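Local coordinates for polyprenyl synthetase (Nonlabens dokdonensis, PDB 6KD7) that synthesises geranylgeranyl pyrophosphate as a prenyltransferase of the FPP/GGPP synthase family, whose members use magnesium, at the interface of chains A and B. Residues are numbered along the deposited sequence; one frame, centred on the assembly and turned at random. Chains: chain A/B, Polyprenyl synthetase.

The interface of chains A and B. Residues chain A 23-24, 27-28, 105, 109; chain B 138, 141-142, 145.
Helix 123-150 of chain B lies against two helices of chain A, 25-35 with the loop just before it and 100-116. Its residues B:Leu138, B:Cys141, B:Glu142 and B:Gln145 form the stripe that meets A:Pro24, A:Leu27, A:Tyr28, A:Leu105 and A:Ala109. A hydrogen bond runs from the phenol OH of A:Tyr28 to carboxylate OE2 of B:Glu142, 2.7 Å long. OE2 receives it with its anti lone pair, the one turned away from the other oxygen, and sits in plane at the ring edge while the carboxylate stands 82° to the ring. The B:Glu142 chain runs extended beyond CG (chi2 180°), which carries its carboxylate out to the phenol. B:Leu138 comes at A:Tyr28 tip to tip, its CG 3.4 Å from the OH, so the phenol oxygen has an apolar neighbour beside the acceptor. Within chain A, CD2 of A:Leu27 lies over one ring face near the rim; the same methyl packs across the B:Glu142 stem, 3.9 Å from CG. A:Pro24, which follows a cis peptide bond, turns CD toward the B:Glu142 stem and CG toward B:Gln145, 3.8 Å from its CG. B:Gln145 bends at chi2 (59°), bringing amide OE1 to 3.6 Å from CD2 of A:Leu105. The other methyl of that leucine, CD1, rests on B:Cys141, whose SG lies 4.0 Å from CA of A:Ala109. The small alanine CB also touches CD1 of B:Leu138. This mostly apolar patch, repeated by the two-fold with the chains exchanged, joins two synthase subunits and probably contributes to the dimer typical of this family.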
loop_
_atom_site.group_PDB
_atom_site.type_symbol
_atom_site.label_atom_id
_atom_site.label_comp_id
_atom_site.label_asym_id
_atom_site.label_seq_id
_atom_site.Cartn_x
_atom_site.Cartn_y
_atom_site.Cartn_z
ATOM N N GLU A 23 13.399 -31.374 -12.888
ATOM C CA GLU A 23 14.215 -30.180 -13.228
ATOM C C GLU A 23 13.597 -29.418 -14.402
ATOM O O GLU A 23 13.246 -30.072 -15.369
ATOM C CB GLU A 23 15.657 -30.588 -13.510
ATOM C CG GLU A 23 16.417 -30.975 -12.264
ATOM C CD GLU A 23 17.741 -31.655 -12.554
ATOM O OE1 GLU A 23 18.553 -31.787 -11.621
ATOM O OE2 GLU A 23 17.955 -32.055 -13.713
ATOM N N PRO A 24 13.490 -28.070 -14.373
ATOM C CA PRO A 24 13.927 -27.234 -13.248
ATOM C C PRO A 24 12.988 -27.277 -12.032
ATOM O O PRO A 24 11.814 -27.251 -12.213
ATOM C CB PRO A 24 13.982 -25.830 -13.849
ATOM C CG PRO A 24 12.910 -25.852 -14.887
ATOM C CD PRO A 24 12.931 -27.257 -15.441
ATOM N N LEU A 27 9.911 -25.042 -11.503
ATOM C CA LEU A 27 8.685 -25.407 -12.235
ATOM C C LEU A 27 8.011 -26.636 -11.596
ATOM O O LEU A 27 6.763 -26.641 -11.478
ATOM C CB LEU A 27 9.083 -25.688 -13.679
ATOM C CG LEU A 27 7.890 -25.963 -14.569
ATOM C CD1 LEU A 27 7.021 -24.707 -14.674
ATOM C CD2 LEU A 27 8.340 -26.438 -15.950
ATOM N N TYR A 28 8.767 -27.697 -11.291
ATOM C CA TYR A 28 8.172 -29.037 -11.004
ATOM C C TYR A 28 8.015 -29.278 -9.494
ATOM O O TYR A 28 7.077 -30.020 -9.140
ATOM C CB TYR A 28 8.969 -30.150 -11.691
ATOM C CG TYR A 28 8.881 -30.124 -13.199
ATOM C CD1 TYR A 28 7.681 -30.378 -13.853
ATOM C CD2 TYR A 28 9.997 -29.878 -13.983
ATOM C CE1 TYR A 28 7.589 -30.398 -15.237
ATOM C CE2 TYR A 28 9.911 -29.878 -15.372
ATOM C CZ TYR A 28 8.717 -30.173 -15.997
ATOM O OH TYR A 28 8.648 -30.139 -17.355
ATOM N N LEU A 105 2.628 -20.413 -13.942
ATOM C CA LEU A 105 3.478 -21.182 -14.873
ATOM C C LEU A 105 3.402 -22.670 -14.542
ATOM O O LEU A 105 3.267 -23.465 -15.489
ATOM C CB LEU A 105 4.913 -20.683 -14.754
ATOM C CG LEU A 105 5.885 -21.367 -15.701
ATOM C CD1 LEU A 105 5.482 -21.063 -17.152
ATOM C CD2 LEU A 105 7.285 -20.880 -15.433
ATOM N N ALA A 109 2.121 -25.844 -16.910
ATOM C CA ALA A 109 2.949 -27.046 -17.141
ATOM C C ALA A 109 2.106 -28.284 -16.779
ATOM O O ALA A 109 2.146 -29.265 -17.541
ATOM C CB ALA A 109 4.245 -27.001 -16.416
ATOM N N LEU B 138 5.656 -27.769 -23.212
ATOM C CA LEU B 138 6.221 -28.032 -21.881
ATOM C C LEU B 138 7.629 -27.507 -21.895
ATOM O O LEU B 138 8.073 -27.003 -20.845
ATOM C CB LEU B 138 6.177 -29.513 -21.534
ATOM C CG LEU B 138 6.669 -29.875 -20.128
ATOM C CD1 LEU B 138 5.843 -29.133 -19.066
ATOM C CD2 LEU B 138 6.575 -31.390 -19.892
ATOM N N CYS B 141 7.505 -23.837 -21.171
ATOM C CA CYS B 141 7.367 -23.636 -19.691
ATOM C C CYS B 141 8.750 -23.729 -19.020
ATOM O O CYS B 141 9.102 -22.853 -18.176
ATOM C CB CYS B 141 6.383 -24.607 -19.058
ATOM S SG CYS B 141 4.686 -24.375 -19.638
ATOM N N GLU B 142 9.558 -24.711 -19.401
ATOM C CA GLU B 142 10.887 -24.908 -18.804
ATOM C C GLU B 142 11.757 -23.712 -19.155
ATOM O O GLU B 142 12.505 -23.253 -18.294
ATOM C CB GLU B 142 11.545 -26.203 -19.263
ATOM C CG GLU B 142 10.772 -27.429 -18.818
ATOM C CD GLU B 142 11.373 -28.765 -19.254
ATOM O OE1 GLU B 142 12.408 -28.714 -19.955
ATOM O OE2 GLU B 142 10.802 -29.834 -18.880
ATOM N N GLN B 145 10.941 -20.861 -16.917
ATOM C CA GLN B 145 11.443 -21.036 -15.534
ATOM C C GLN B 145 12.939 -20.788 -15.488
ATOM O O GLN B 145 13.383 -20.191 -14.523
ATOM C CB GLN B 145 11.162 -22.410 -14.962
ATOM C CG GLN B 145 11.560 -22.535 -13.495
ATOM C CD GLN B 145 10.854 -21.540 -12.608
ATOM O OE1 GLN B 145 9.638 -21.347 -12.698
ATOM N NE2 GLN B 145 11.648 -20.852 -11.803
#